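Local coordinates for iron-sulfur cluster assembly scaffold protein NifU (Fervidobacterium islandicum, PDB 6A6G) that probably serves as a SufU/IscU-like scaffold or sulfur acceptor in iron-sulfur cluster assembly, working with a cysteine desulfurase to which it is bound here, at residues H60-S65 / V121-L126. Sequence-based numbering, arbitrary orientation.
Sequences HGCAIS and VKCFLL. With ZN (zinc ion), chain K.
Cys62 and Cys123 share one zinc ion, each SG 2.3 Å from the metal, at the zinc site of this NifU-like domain, where the N-terminal ends of helices 63-76 and 121-133 come together. Asp39 of the same chain and His356 of the bound cysteine desulfurase complete the four ligands, so the metal links the two proteins. Cys62 comes from the loop that caps helix 63-76, Cys123 from the first turn of helix 121-133; their SG atoms are 3.7 Å apart, and Cys62 SG also lies against Cys123 CB. As N-cap, Cys62 SG takes a weak but nearly straight bond from Ser65 N (168° at the hydrogen), which ties this metal ligand to the helix start. Behind the metal the packing is close. Ser65 CA makes a bent CA-H...O contact with Cys123 O, 3.2 Å long with 123° at the hydrogen. With Ile64 CG1 beside the backbone N (chi1 -69°), CG2 is the branch set anti to that N, and it packs 4.0 Å from Cys123 CB and 3.9 Å from Phe124 N. Toward partly exposed His60 the segments part, and the neighbour there is the desulfurase chain, whose Asp391 OD1 hydrogen-bonds His60 NE2.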
# COMPACT_ATOMS: atom_id res chain seq x y z
N HIS C 60 -32.64 -11.27 -10.44
CA HIS C 60 -33.00 -10.17 -9.59
C HIS C 60 -32.23 -8.93 -10.06
O HIS C 60 -31.04 -9.01 -10.37
CB HIS C 60 -32.75 -10.51 -8.12
CG HIS C 60 -33.58 -11.66 -7.65
ND1 HIS C 60 -33.10 -12.95 -7.58
CD2 HIS C 60 -34.88 -11.73 -7.27
CE1 HIS C 60 -34.05 -13.76 -7.15
NE2 HIS C 60 -35.15 -13.04 -6.96
N GLY C 61 -32.95 -7.81 -10.15
CA GLY C 61 -32.39 -6.58 -10.65
C GLY C 61 -33.19 -5.38 -10.22
O GLY C 61 -34.40 -5.40 -10.11
N CYS C 62 -32.44 -4.39 -9.82
CA CYS C 62 -32.65 -3.01 -10.14
C CYS C 62 -33.80 -2.56 -11.02
O CYS C 62 -33.96 -3.10 -12.09
CB CYS C 62 -31.54 -2.81 -11.11
SG CYS C 62 -30.66 -1.39 -10.83
N ALA C 63 -34.45 -1.46 -10.66
CA ALA C 63 -35.43 -0.85 -11.56
C ALA C 63 -34.81 -0.44 -12.90
O ALA C 63 -35.37 -0.66 -13.95
CB ALA C 63 -36.08 0.33 -10.88
N ILE C 64 -33.62 0.13 -12.84
CA ILE C 64 -32.92 0.59 -14.02
C ILE C 64 -32.41 -0.55 -14.89
O ILE C 64 -32.58 -0.52 -16.12
CB ILE C 64 -31.78 1.52 -13.61
CG1 ILE C 64 -32.41 2.80 -13.08
CG2 ILE C 64 -30.82 1.82 -14.79
CD1 ILE C 64 -31.42 3.82 -12.62
N SER C 65 -31.79 -1.56 -14.29
CA SER C 65 -31.35 -2.72 -15.07
C SER C 65 -32.52 -3.53 -15.58
O SER C 65 -32.49 -4.03 -16.66
CB SER C 65 -30.31 -3.59 -14.33
OG SER C 65 -30.92 -4.57 -13.56
N VAL C 121 -24.84 3.67 -14.44
CA VAL C 121 -24.50 3.22 -15.80
C VAL C 121 -24.36 1.69 -15.89
O VAL C 121 -24.86 1.07 -16.82
CB VAL C 121 -23.18 3.92 -16.24
CG1 VAL C 121 -22.51 3.24 -17.44
CG2 VAL C 121 -23.45 5.40 -16.53
N LYS C 122 -23.64 1.10 -14.93
CA LYS C 122 -23.46 -0.35 -14.87
C LYS C 122 -24.82 -1.03 -14.89
O LYS C 122 -25.03 -1.96 -15.63
CB LYS C 122 -22.64 -0.79 -13.63
CG LYS C 122 -23.29 -0.46 -12.26
CD LYS C 122 -22.37 -0.64 -11.04
CE LYS C 122 -21.12 0.23 -11.11
NZ LYS C 122 -20.81 0.81 -9.78
N CYS C 123 -25.77 -0.52 -14.10
CA CYS C 123 -27.12 -1.09 -14.06
C CYS C 123 -27.78 -1.02 -15.44
O CYS C 123 -28.39 -2.00 -15.88
CB CYS C 123 -27.98 -0.39 -13.00
SG CYS C 123 -27.21 -0.24 -11.35
N PHE C 124 -27.63 0.10 -16.14
CA PHE C 124 -28.19 0.18 -17.49
C PHE C 124 -27.51 -0.77 -18.49
O PHE C 124 -28.18 -1.42 -19.33
CB PHE C 124 -28.10 1.60 -18.04
CG PHE C 124 -28.42 1.69 -19.52
CD1 PHE C 124 -29.74 1.73 -19.96
CD2 PHE C 124 -27.41 1.71 -20.45
CE1 PHE C 124 -30.04 1.81 -21.30
CE2 PHE C 124 -27.69 1.80 -21.79
CZ PHE C 124 -29.02 1.84 -22.22
N LEU C 125 -26.18 -0.82 -18.44
CA LEU C 125 -25.42 -1.55 -19.45
C LEU C 125 -25.50 -3.06 -19.29
O LEU C 125 -25.51 -3.76 -20.29
CB LEU C 125 -23.96 -1.11 -19.45
CG LEU C 125 -23.63 0.23 -20.09
CD1 LEU C 125 -22.15 0.52 -19.88
CD2 LEU C 125 -23.99 0.21 -21.56
N LEU C 126 -25.58 -3.54 -18.05
CA LEU C 126 -25.58 -4.99 -17.75
C LEU C 126 -26.23 -5.85 -18.83
O LEU C 126 -25.58 -6.74 -19.33
CB LEU C 126 -26.20 -5.32 -16.38
CG LEU C 126 -26.34 -6.83 -16.13
CD1 LEU C 126 -24.96 -7.47 -16.11
CD2 LEU C 126 -27.11 -7.15 -14.86
ZN ZN K . -28.51 -1.91 -10.37